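Local coordinates for protein FMN reductase (NADPH) (Bacillus subtilis, PDB 3N2S) that catalyses NADPH-dependent reduction of flavin mononucleotide and also reduces nitroaromatic compounds, quinones and azo dyes, at residues D82-R85 against H86-A90; E102-E105 against M106-S110; L149-P152 against D153-P157. All blocks are in the same frame, centred on the assembly; numbering follows the deposited sequence.

Contact 1: D82-R85 against H86-A90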
# COMPACT_ATOMS: atom_id res chain seq x y z
N ASP A 82 -0.42 -11.23 5.50
CA ASP A 82 -0.27 -12.29 6.51
C ASP A 82 -1.32 -12.20 7.60
O ASP A 82 -1.27 -11.29 8.43
CB ASP A 82 1.16 -12.28 7.12
CG ASP A 82 1.52 -13.44 8.05
OD1 ASP A 82 0.61 -14.02 8.67
OD2 ASP A 82 2.73 -13.69 8.25
N LEU A 83 -2.21 -13.18 7.64
CA LEU A 83 -3.23 -13.34 8.70
C LEU A 83 -3.01 -14.67 9.44
O LEU A 83 -3.75 -15.02 10.37
CB LEU A 83 -4.64 -13.18 8.14
CG LEU A 83 -4.98 -11.75 7.64
CD1 LEU A 83 -6.29 -11.70 6.92
CD2 LEU A 83 -4.95 -10.74 8.78
N TYR A 84 -1.95 -15.39 9.04
CA TYR A 84 -1.55 -16.66 9.66
C TYR A 84 -1.06 -16.41 11.09
O TYR A 84 -1.38 -17.19 12.00
CB TYR A 84 -0.49 -17.34 8.81
CG TYR A 84 0.13 -18.58 9.43
CD1 TYR A 84 -0.47 -19.83 9.28
CD2 TYR A 84 1.35 -18.52 10.10
CE1 TYR A 84 0.12 -20.98 9.80
CE2 TYR A 84 1.95 -19.67 10.62
CZ TYR A 84 1.34 -20.90 10.46
OH TYR A 84 1.91 -22.03 10.99
N ARG A 85 -0.30 -15.32 11.29
CA ARG A 85 0.21 -14.88 12.60
C ARG A 85 -0.97 -14.76 13.59
O ARG A 85 -0.90 -15.28 14.70
CB ARG A 85 0.90 -13.52 12.43
CG ARG A 85 1.46 -12.89 13.73
CD ARG A 85 2.18 -11.56 13.49
NE ARG A 85 3.32 -11.74 12.58
CZ ARG A 85 3.40 -11.19 11.36
NH1 ARG A 85 2.44 -10.37 10.93
NH2 ARG A 85 4.43 -11.45 10.58
N HIS A 86 -2.06 -14.15 13.13
CA HIS A 86 -3.30 -13.89 13.88
C HIS A 86 -4.06 -15.20 14.13
O HIS A 86 -4.51 -15.44 15.25
CB HIS A 86 -4.14 -12.81 13.15
CG HIS A 86 -3.28 -11.64 12.74
ND1 HIS A 86 -2.45 -11.70 11.62
CD2 HIS A 86 -3.05 -10.47 13.38
CE1 HIS A 86 -1.78 -10.56 11.61
NE2 HIS A 86 -2.12 -9.78 12.64
N GLN A 87 -4.12 -16.09 13.11
CA GLN A 87 -4.72 -17.42 13.26
C GLN A 87 -3.99 -18.19 14.36
O GLN A 87 -4.63 -18.72 15.27
CB GLN A 87 -4.63 -18.21 11.95
CG GLN A 87 -5.38 -19.55 12.01
CD GLN A 87 -4.98 -20.53 10.94
OE1 GLN A 87 -3.87 -20.50 10.38
NE2 GLN A 87 -5.88 -21.46 10.66
N GLN A 88 -2.64 -18.25 14.29
CA GLN A 88 -1.80 -18.99 15.26
C GLN A 88 -1.78 -18.38 16.67
O GLN A 88 -1.77 -19.11 17.66
CB GLN A 88 -0.38 -19.18 14.72
CG GLN A 88 -0.26 -20.14 13.53
CD GLN A 88 -0.69 -21.58 13.73
OE1 GLN A 88 -1.07 -22.26 12.76
NE2 GLN A 88 -0.56 -22.12 14.94
N LEU A 89 -1.79 -17.04 16.74
CA LEU A 89 -1.84 -16.25 17.97
C LEU A 89 -3.10 -16.69 18.76
O LEU A 89 -3.01 -17.00 19.95
CB LEU A 89 -1.91 -14.75 17.53
CG LEU A 89 -2.31 -13.64 18.45
CD1 LEU A 89 -1.84 -12.34 17.87
CD2 LEU A 89 -3.83 -13.55 18.59
N ALA A 90 -4.24 -16.79 18.06
CA ALA A 90 -5.52 -17.19 18.65
C ALA A 90 -5.52 -18.66 19.09
O ALA A 90 -6.02 -18.96 20.18
CB ALA A 90 -6.65 -16.92 17.67

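Contact 2: E102-E105 against M106-S110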
# COMPACT_ATOMS: atom_id res chain seq x y z
N GLU A 102 -11.15 -14.15 6.90
CA GLU A 102 -11.41 -14.44 5.49
C GLU A 102 -12.30 -13.51 4.67
O GLU A 102 -12.54 -13.82 3.51
CB GLU A 102 -11.86 -15.92 5.34
CG GLU A 102 -10.87 -16.88 5.98
CD GLU A 102 -11.15 -18.36 5.82
OE1 GLU A 102 -12.26 -18.72 5.38
OE2 GLU A 102 -10.25 -19.17 6.15
N ASN A 103 -12.76 -12.38 5.22
CA ASN A 103 -13.64 -11.50 4.49
C ASN A 103 -12.87 -10.47 3.64
O ASN A 103 -11.64 -10.43 3.69
CB ASN A 103 -14.66 -10.82 5.44
CG ASN A 103 -14.08 -9.92 6.50
OD1 ASN A 103 -12.90 -9.55 6.50
ND2 ASN A 103 -14.94 -9.49 7.42
N THR A 104 -13.60 -9.65 2.88
CA THR A 104 -13.04 -8.61 2.01
C THR A 104 -12.34 -7.55 2.85
O THR A 104 -11.24 -7.12 2.48
CB THR A 104 -14.12 -8.06 1.05
OG1 THR A 104 -14.58 -9.14 0.23
CG2 THR A 104 -13.62 -6.86 0.18
N GLU A 105 -12.95 -7.15 3.98
CA GLU A 105 -12.37 -6.16 4.89
C GLU A 105 -10.94 -6.55 5.32
O GLU A 105 -10.02 -5.75 5.16
CB GLU A 105 -13.27 -5.89 6.12
CG GLU A 105 -12.62 -4.99 7.18
CD GLU A 105 -12.22 -3.56 6.82
OE1 GLU A 105 -12.54 -3.08 5.71
OE2 GLU A 105 -11.63 -2.90 7.69
N MSE A 106 -10.74 -7.78 5.80
CA MSE A 106 -9.42 -8.23 6.26
C MSE A 106 -8.43 -8.37 5.09
O MSE A 106 -7.23 -8.19 5.28
CB MSE A 106 -9.49 -9.56 7.04
CG MSE A 106 -10.11 -9.42 8.43
SE MSE A 106 -9.35 -7.94 9.46
CE MSE A 106 -11.05 -7.03 9.83
N PHE A 107 -8.95 -8.66 3.88
CA PHE A 107 -8.11 -8.75 2.68
C PHE A 107 -7.59 -7.34 2.33
O PHE A 107 -6.41 -7.16 2.06
CB PHE A 107 -8.90 -9.38 1.53
CG PHE A 107 -8.18 -9.46 0.20
CD1 PHE A 107 -7.04 -10.25 0.06
CD2 PHE A 107 -8.71 -8.86 -0.93
CE1 PHE A 107 -6.43 -10.41 -1.19
CE2 PHE A 107 -8.09 -9.00 -2.17
CZ PHE A 107 -6.95 -9.76 -2.29
N MSE A 108 -8.46 -6.35 2.43
CA MSE A 108 -8.06 -4.96 2.18
C MSE A 108 -7.05 -4.49 3.25
O MSE A 108 -6.02 -3.90 2.91
CB MSE A 108 -9.30 -4.05 2.17
CG MSE A 108 -10.24 -4.36 1.03
SE MSE A 108 -11.79 -3.18 1.02
CE MSE A 108 -10.96 -1.66 0.37
N VAL A 109 -7.31 -4.84 4.51
CA VAL A 109 -6.44 -4.47 5.63
C VAL A 109 -5.02 -5.01 5.41
O VAL A 109 -4.05 -4.24 5.51
CB VAL A 109 -7.06 -4.91 7.00
CG1 VAL A 109 -5.99 -4.99 8.10
CG2 VAL A 109 -8.19 -3.95 7.42
N SER A 110 -4.91 -6.30 5.10
CA SER A 110 -3.60 -6.93 4.94
C SER A 110 -2.83 -6.43 3.70
O SER A 110 -1.62 -6.22 3.81
CB SER A 110 -3.71 -8.46 4.96
OG SER A 110 -4.56 -8.93 3.92

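Contact 3: L149-P152 against D153-P157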
# COMPACT_ATOMS: atom_id res chain seq x y z
N LEU A 149 8.34 -20.43 -1.60
CA LEU A 149 8.47 -19.76 -0.30
C LEU A 149 7.91 -20.56 0.87
O LEU A 149 8.09 -20.15 2.02
CB LEU A 149 7.81 -18.37 -0.37
CG LEU A 149 8.30 -17.42 -1.49
CD1 LEU A 149 7.44 -16.17 -1.53
CD2 LEU A 149 9.76 -17.04 -1.30
N GLN A 150 7.22 -21.69 0.59
CA GLN A 150 6.59 -22.57 1.59
C GLN A 150 5.69 -21.76 2.53
O GLN A 150 5.79 -21.85 3.76
CB GLN A 150 7.65 -23.41 2.35
CG GLN A 150 8.35 -24.45 1.45
CD GLN A 150 7.48 -25.66 1.15
OE1 GLN A 150 7.14 -26.45 2.04
NE2 GLN A 150 7.08 -25.82 -0.11
N THR A 151 4.86 -20.88 1.93
CA THR A 151 3.97 -20.03 2.72
C THR A 151 2.75 -20.84 3.14
O THR A 151 2.19 -21.57 2.33
CB THR A 151 3.61 -18.73 2.01
OG1 THR A 151 3.07 -19.01 0.73
CG2 THR A 151 4.78 -17.75 1.93
N PRO A 152 2.32 -20.72 4.41
CA PRO A 152 1.16 -21.50 4.87
C PRO A 152 -0.16 -20.86 4.46
O PRO A 152 -0.18 -19.85 3.74
CB PRO A 152 1.36 -21.50 6.39
CG PRO A 152 2.01 -20.14 6.68
CD PRO A 152 2.89 -19.87 5.48
N ASP A 153 -1.29 -21.41 4.95
CA ASP A 153 -2.59 -20.83 4.65
C ASP A 153 -2.67 -19.47 5.34
O ASP A 153 -1.93 -19.25 6.30
CB ASP A 153 -3.74 -21.73 5.10
CG ASP A 153 -4.79 -21.86 4.02
OD1 ASP A 153 -5.81 -21.15 4.10
OD2 ASP A 153 -4.54 -22.63 3.05
N HIS A 154 -3.51 -18.55 4.82
CA HIS A 154 -3.65 -17.18 5.35
C HIS A 154 -2.42 -16.30 5.10
O HIS A 154 -2.25 -15.26 5.74
CB HIS A 154 -4.09 -17.15 6.83
CG HIS A 154 -5.37 -17.89 7.05
ND1 HIS A 154 -6.56 -17.43 6.53
CD2 HIS A 154 -5.57 -19.07 7.67
CE1 HIS A 154 -7.47 -18.33 6.88
NE2 HIS A 154 -6.92 -19.34 7.55
N VAL A 155 -1.57 -16.72 4.16
CA VAL A 155 -0.39 -15.97 3.73
C VAL A 155 -0.48 -15.84 2.20
O VAL A 155 -0.62 -16.86 1.51
CB VAL A 155 0.98 -16.53 4.23
CG1 VAL A 155 2.15 -15.73 3.66
CG2 VAL A 155 1.05 -16.54 5.74
N LEU A 156 -0.48 -14.60 1.69
CA LEU A 156 -0.58 -14.37 0.26
C LEU A 156 0.59 -13.52 -0.25
O LEU A 156 0.62 -12.31 0.02
CB LEU A 156 -1.93 -13.69 -0.09
CG LEU A 156 -2.28 -13.59 -1.60
CD1 LEU A 156 -2.64 -14.99 -2.19
CD2 LEU A 156 -3.45 -12.66 -1.82
N PRO A 157 1.53 -14.09 -1.05
CA PRO A 157 2.59 -13.24 -1.64
C PRO A 157 1.92 -12.23 -2.59
O PRO A 157 0.99 -12.58 -3.31
CB PRO A 157 3.48 -14.24 -2.39
CG PRO A 157 3.13 -15.62 -1.77
CD PRO A 157 1.65 -15.50 -1.50
O HOH W 1 0.46 -19.32 1.15

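Contact 1: D82-R85 against H86-A90
His86 turns the edge of its imidazole back along the chain, with CE1 3.3 Å from the carbonyl O of Asp82 and near the ring plane. Its CG stands beside the backbone N (chi1 -46°), which folds the ring back past the entry of the helix, so that Leu83 CD2 packs 3.9 Å from ND1. A histidine suits this buried place because its far nitrogen, NE2, can still reach the carbonyl of Val43. At Gln87 the backbone N donates to Leu83 O over 3.0 Å, the first i to i+4 bond of the turn. Its chain, extended beyond CG, lays OE1 3.6 Å from Tyr84 CD1, with the amide and ring planes steeply inclined. Gln88 makes the fuller contact with the same tyrosine: CG lies beside the backbone N (chi1 -69°), which puts it over one face of the ring, 3.7 Å from its centroid, as a CH-pi contact; the bend at chi2 then turns the amide so that OE1 lies near Tyr84 CE1. A long, flexible glutamine can cover the phenol in this way, while the ring also meets Tyr187 of the second subunit with its plane roughly perpendicular. Leu89 N donates to Arg85 O over 2.8 Å, and its side chain packs on Trp221 of the second subunit. The start of this helix is closed by Asp82. Its OD1 accepts from Arg85 N at 3.1 Å, nearly straight at 167°, and more weakly from Tyr84 N, while OD2 bonds to Ser47 and to Tyr187 of the second subunit. Such carboxylate capping marks a helix N-terminus, here where strand 75-82 passes into helix 84-92 at the dimer interface.

Contact 2: E102-E105 against M106-S110
The ring of Phe107 meets the carbonyl O of Thr104 at a slant, and beyond the turn it packs against Phe246 and Asn247 near the C-terminus of the same chain. The amide of Asn103 is a second flat group: its OD1 takes the N-H of Met106 over 2.9 Å, the bond fairly straight at 163° but with the donor tilted 26° from the carbonyl plane. The third, the carboxylate of Glu105, runs at an angle past Val109, with OE2 3.6 Å from CG2. It is not left to that apolar neighbour, since OE2 forms salt bridges with Arg234 and Arg139 of the second subunit.

Asn103 is the N-cap of helix 104-127, which carries Ile112 and Leu116 of an FMN pocket further on. The cap is possible because the asparagine CG sits between the backbone N and the carbonyl carbon (chi1 63°), folding the short amide back over the first turn. Asparagine fits here: its oxygen satisfies an N-H that has no helical carbonyl before it. Behind the cap the regular pattern starts at once, with Phe107 N on Asn103 O at 3.2 Å and Met108 N on Thr104 O at 2.9 Å.

Met106, a selenomethionine, lays CG 3.4 Å from the capping oxygen; bends at chi2 and chi3 then curl the chain until CE comes 3.7 Å from Glu105 CG. Met108, also selenomethionine, starts over the carbonyl of Thr104 and brings SE to 4.2 Å from the methyl CG2 of that residue. The hydroxyl of Thr104 is engaged with Asn247. An acidic residue so early in the helix, as at Glu105, would be expected to interact favourably with the positive end of the helix dipole.

Contact 3: L149-P152 against D153-P157
Pro152 and Val155 make the main apolar contact: the proline ring offers CG and CD to Val155 CG2, with CD 3.8 Å away. The other methyl, CG1, stands anti to the backbone N (chi1 176°) and packs 3.7 Å from Thr151 CB, so the branched valine fills the bend with both arms. Leu149 CD1 lies 4.4 Å from Pro157 CG. With a glycine in place of Pro152, the ring carbons against Val155 CG2 would be gone, which would probably open a gap beside the methyl and set the chain entering the turn free to move.

The backbone bond is slight. Pro152 to Val155 form a type II beta turn, with His154 at the third position in a positive-phi conformation (70°), and its closing bond from Val155 N to Pro152 O is weak, at 3.5 Å and 128°.

A water bridges the bend: it is hydrogen-bonded to Thr151 OG1 and can donate to the carbonyl oxygens Pro152 O and Val155 O, each of the three atoms 2.7 Å away, though more acceptors lie within its reach than it has protons. A threonine suits the place because its methyl and CB face Val155 while its hydroxyl reaches the water.

The bend from helix 142-149 into strand 155-164 is thus closed chiefly by apolar packing and a shared water, and its own turn bond contributes little.

How the contacts relate
The three contacts form one cluster. The centres form a triangle: contact 1 is 12 Å from contact 3 and 13 Å from contact 2, and contacts 2 and 3 are 15 Å apart. Leu83 joins all three: its backbone N probably bonds to His154 O over 2.8 Å, and its CD1 packs 3.9 Å from Met106 CB. Tyr84 CB touches Val155 CG2, and Phe107 CE1 meets Leu156 CD2 across contacts 2 and 3. All three also touch the second subunit of the homodimer. Contact 2 comes closest to flavin, with the Val109 side chain about 7 Å from a bound FMN; the side chains of His86 and Pro157 are each about 12 Å from one.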